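Local coordinates for protein glutathione S-transferase domain (Burkholderia graminis, PDB 4MF5) that binds glutathione and probably acts as a glutathione transferase of the Ure2p-like group, at residues 116-127 with 200-208. Numbering follows the deposited sequence.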
loop_
_atom_site.group_PDB
_atom_site.type_symbol
_atom_site.label_atom_id
_atom_site.label_comp_id
_atom_site.label_asym_id
_atom_site.label_seq_id
_atom_site.Cartn_x
_atom_site.Cartn_y
_atom_site.Cartn_z
ATOM N N LEU A 116 -7.826 7.575 2.488
ATOM C CA LEU A 116 -7.464 8.157 3.776
ATOM C C LEU A 116 -6.598 9.406 3.603
ATOM O O LEU A 116 -6.817 10.416 4.289
ATOM C CB LEU A 116 -6.734 7.153 4.668
ATOM C CG LEU A 116 -7.562 5.994 5.204
ATOM C CD1 LEU A 116 -6.687 5.050 5.984
ATOM C CD2 LEU A 116 -8.711 6.481 6.065
ATOM N N ILE A 117 -5.592 9.339 2.728
ATOM C CA ILE A 117 -4.731 10.497 2.478
ATOM C C ILE A 117 -5.564 11.643 1.883
ATOM O O ILE A 117 -5.446 12.788 2.309
ATOM C CB ILE A 117 -3.547 10.103 1.572
ATOM C CG1 ILE A 117 -2.656 9.104 2.297
ATOM C CG2 ILE A 117 -2.776 11.354 1.178
ATOM C CD1 ILE A 117 -1.675 8.382 1.369
ATOM N N TYR A 118 -6.395 11.331 0.889
ATOM C CA TYR A 118 -7.259 12.343 0.295
ATOM C C TYR A 118 -8.122 13.038 1.348
ATOM O O TYR A 118 -8.205 14.259 1.372
ATOM C CB TYR A 118 -8.151 11.727 -0.792
ATOM C CG TYR A 118 -9.190 12.709 -1.257
ATOM C CD1 TYR A 118 -8.813 13.872 -1.925
ATOM C CD2 TYR A 118 -10.541 12.531 -0.962
ATOM C CE1 TYR A 118 -9.741 14.823 -2.259
ATOM C CE2 TYR A 118 -11.476 13.472 -1.340
ATOM C CZ TYR A 118 -11.074 14.627 -1.995
ATOM O OH TYR A 118 -11.951 15.596 -2.386
ATOM N N LEU A 119 -8.815 12.271 2.178
ATOM C CA LEU A 119 -9.714 12.857 3.158
ATOM C C LEU A 119 -8.950 13.670 4.193
ATOM O O LEU A 119 -9.442 14.708 4.644
ATOM C CB LEU A 119 -10.565 11.776 3.815
ATOM C CG LEU A 119 -11.578 11.105 2.892
ATOM C CD1 LEU A 119 -12.249 9.946 3.621
ATOM C CD2 LEU A 119 -12.609 12.092 2.355
ATOM N N ALA A 120 -7.770 13.222 4.588
ATOM C CA ALA A 120 -6.963 13.974 5.539
ATOM C C ALA A 120 -6.578 15.320 4.927
ATOM O O ALA A 120 -6.614 16.354 5.590
ATOM C CB ALA A 120 -5.735 13.182 5.936
ATOM N N ASP A 121 -6.188 15.297 3.666
ATOM C CA ASP A 121 -5.803 16.526 2.969
ATOM C C ASP A 121 -6.992 17.451 2.766
ATOM O O ASP A 121 -6.864 18.666 2.882
ATOM C CB ASP A 121 -5.203 16.209 1.602
ATOM C CG ASP A 121 -3.829 15.601 1.664
ATOM O OD1 ASP A 121 -3.200 15.574 2.739
ATOM O OD2 ASP A 121 -3.379 15.146 0.583
ATOM N N LYS A 122 -8.144 16.882 2.405
ATOM C CA LYS A 122 -9.300 17.689 2.051
ATOM C C LYS A 122 -9.696 18.623 3.167
ATOM O O LYS A 122 -10.002 19.788 2.928
ATOM C CB LYS A 122 -10.484 16.783 1.702
ATOM C CG LYS A 122 -11.759 17.525 1.348
ATOM C CD LYS A 122 -12.972 16.618 1.332
ATOM C CE LYS A 122 -14.266 17.395 1.082
ATOM N NZ LYS A 122 -14.385 17.882 -0.312
ATOM N N THR A 123 -9.691 18.092 4.389
ATOM C CA THR A 123 -10.104 18.998 5.473
ATOM C C THR A 123 -9.039 19.194 6.531
ATOM O O THR A 123 -9.293 19.864 7.527
ATOM C CB THR A 123 -11.398 18.548 6.143
ATOM O OG1 THR A 123 -11.177 17.261 6.730
ATOM C CG2 THR A 123 -12.550 18.479 5.163
ATOM N N GLY A 124 -7.810 18.793 6.234
ATOM C CA GLY A 124 -6.688 19.124 7.114
ATOM C C GLY A 124 -6.833 18.475 8.476
ATOM O O GLY A 124 -6.635 19.134 9.503
ATOM N N GLN A 125 -7.220 17.213 8.516
ATOM C CA GLN A 125 -7.399 16.495 9.770
ATOM C C GLN A 125 -6.739 15.132 9.729
ATOM O O GLN A 125 -6.777 14.463 8.707
ATOM C CB GLN A 125 -8.895 16.289 10.059
ATOM C CG GLN A 125 -9.665 17.557 10.290
ATOM C CD GLN A 125 -11.108 17.226 10.561
ATOM O OE1 GLN A 125 -11.452 16.697 11.642
ATOM N NE2 GLN A 125 -11.969 17.484 9.575
ATOM N N LEU A 126 -6.169 14.717 10.858
ATOM C CA LEU A 126 -5.752 13.318 11.090
ATOM C C LEU A 126 -4.541 12.914 10.260
ATOM O O LEU A 126 -4.253 11.732 10.070
ATOM C CB LEU A 126 -6.926 12.336 10.968
ATOM C CG LEU A 126 -8.042 12.640 11.965
ATOM C CD1 LEU A 126 -9.181 11.656 11.806
ATOM C CD2 LEU A 126 -7.544 12.670 13.404
ATOM N N ILE A 127 -3.769 13.909 9.855
ATOM C CA ILE A 127 -2.434 13.696 9.317
ATOM C C ILE A 127 -1.579 14.818 9.873
ATOM O O ILE A 127 -2.071 15.925 10.040
ATOM C CB ILE A 127 -2.453 13.644 7.766
ATOM C CG1 ILE A 127 -1.146 13.089 7.203
ATOM C CG2 ILE A 127 -2.846 14.994 7.171
ATOM C CD1 ILE A 127 -1.182 12.796 5.727
ATOM N N GLN A 200 -0.648 11.999 18.566
ATOM C CA GLN A 200 -1.816 12.323 17.750
ATOM C C GLN A 200 -2.337 11.106 17.001
ATOM O O GLN A 200 -1.642 10.518 16.179
ATOM C CB GLN A 200 -1.483 13.414 16.765
ATOM C CG GLN A 200 -1.022 14.695 17.445
ATOM C CD GLN A 200 -1.995 15.203 18.498
ATOM O OE1 GLN A 200 -1.594 15.542 19.613
ATOM N NE2 GLN A 200 -3.279 15.256 18.153
ATOM N N TYR A 201 -3.586 10.755 17.275
ATOM C CA TYR A 201 -4.346 9.778 16.510
ATOM C C TYR A 201 -4.392 10.232 15.049
ATOM O O TYR A 201 -4.568 11.418 14.784
ATOM C CB TYR A 201 -5.752 9.734 17.105
ATOM C CG TYR A 201 -6.782 8.897 16.401
ATOM C CD1 TYR A 201 -6.764 7.511 16.475
ATOM C CD2 TYR A 201 -7.840 9.498 15.723
ATOM C CE1 TYR A 201 -7.781 6.749 15.911
ATOM C CE2 TYR A 201 -8.845 8.753 15.151
ATOM C CZ TYR A 201 -8.833 7.373 15.274
ATOM O OH TYR A 201 -9.862 6.586 14.788
ATOM N N SER A 202 -4.265 9.293 14.121
ATOM C CA SER A 202 -4.118 9.658 12.724
ATOM C C SER A 202 -4.667 8.604 11.788
ATOM O O SER A 202 -5.064 7.503 12.203
ATOM C CB SER A 202 -2.633 9.875 12.390
ATOM O OG SER A 202 -1.940 8.627 12.285
ATOM N N ILE A 203 -4.569 8.887 10.496
ATOM C CA ILE A 203 -4.907 7.924 9.480
ATOM C C ILE A 203 -4.096 6.635 9.589
ATOM O O ILE A 203 -4.550 5.598 9.096
ATOM C CB ILE A 203 -4.803 8.515 8.049
ATOM C CG1 ILE A 203 -3.398 9.019 7.707
ATOM C CG2 ILE A 203 -5.878 9.561 7.845
ATOM C CD1 ILE A 203 -3.247 9.399 6.257
ATOM N N ALA A 204 -2.890 6.666 10.168
ATOM C CA ALA A 204 -2.167 5.412 10.351
ATOM C C ALA A 204 -2.927 4.452 11.273
ATOM O O ALA A 204 -2.987 3.239 11.030
ATOM C CB ALA A 204 -0.767 5.680 10.887
ATOM N N ASP A 205 -3.489 4.988 12.348
ATOM C CA ASP A 205 -4.275 4.166 13.280
ATOM C C ASP A 205 -5.559 3.678 12.620
ATOM O O ASP A 205 -5.967 2.519 12.778
ATOM C CB ASP A 205 -4.577 4.986 14.542
ATOM C CG ASP A 205 -3.313 5.585 15.128
ATOM O OD1 ASP A 205 -2.455 4.795 15.580
ATOM O OD2 ASP A 205 -3.203 6.834 15.095
ATOM N N ILE A 206 -6.226 4.577 11.901
ATOM C CA ILE A 206 -7.462 4.238 11.217
ATOM C C ILE A 206 -7.243 3.128 10.186
ATOM O O ILE A 206 -8.092 2.259 10.014
ATOM C CB ILE A 206 -8.091 5.501 10.603
ATOM C CG1 ILE A 206 -8.503 6.468 11.728
ATOM C CG2 ILE A 206 -9.273 5.137 9.720
ATOM C CD1 ILE A 206 -8.949 7.836 11.239
ATOM N N ALA A 207 -6.089 3.150 9.505
ATOM C CA ALA A 207 -5.783 2.097 8.540
ATOM C C ALA A 207 -5.564 0.759 9.225
ATOM O O ALA A 207 -5.893 -0.290 8.685
ATOM C CB ALA A 207 -4.560 2.460 7.730
ATOM N N THR A 208 -4.921 0.780 10.395
ATOM C CA THR A 208 -4.314 -0.408 10.991
ATOM C C THR A 208 -5.242 -1.139 11.954
ATOM O O THR A 208 -5.391 -2.364 11.884
ATOM C CB THR A 208 -3.012 -0.005 11.691
ATOM O OG1 THR A 208 -2.127 0.602 10.742
ATOM C CG2 THR A 208 -2.326 -1.184 12.324
#
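I203 and L126 form the one hydrogen bond between 116-127 and 200-208. I203 N donates to L126 O at 2.9 Å, in the carbonyl plane and fairly straight (158° at the hydrogen). The bond occupies an N-H of the first turn of helix 203-216. S202, at the N-cap, and D205 form a capping box: S202 OG accepts from A204 N of the first turn, and D205 OD2 accepts in return from S202 N through its anti lone pair.

I203 also carries most of the apolar contact. Its CG1 lies between the backbone N and the carbonyl carbon (chi1 60°). This sends the two branches to different places. CD1 touches both I117 CG1 and I127 CD1, 4.0 Å from each. CG2 instead packs against helix 112-123, 4.1 Å from A120 CB and the same from L116 CB.

L116 reaches the first turns of helix 203-216 and forks there. Its CD1 meets A207 CB at 3.8 Å, while CD2 meets CG2 of I206. L126 forks too: CD1 lies 3.9 Å from I206 CD1, the two side chains crossing at about a right angle, and its CD2 touches Y201 O and comes obliquely onto the Y201 ring at CD2.

M59 of helix 51-63 covers both L116 and I203. I117 also packs on M142 of the second subunit.

Helices 116-123 and 203-208 run roughly antiparallel, their directions 148° apart. The contact is a buried part of the interface between the thioredoxin-like N-terminal domain and the all-helical C-terminal domain, and the S202-D205 box matches the N-capping box characteristic of the GST fold.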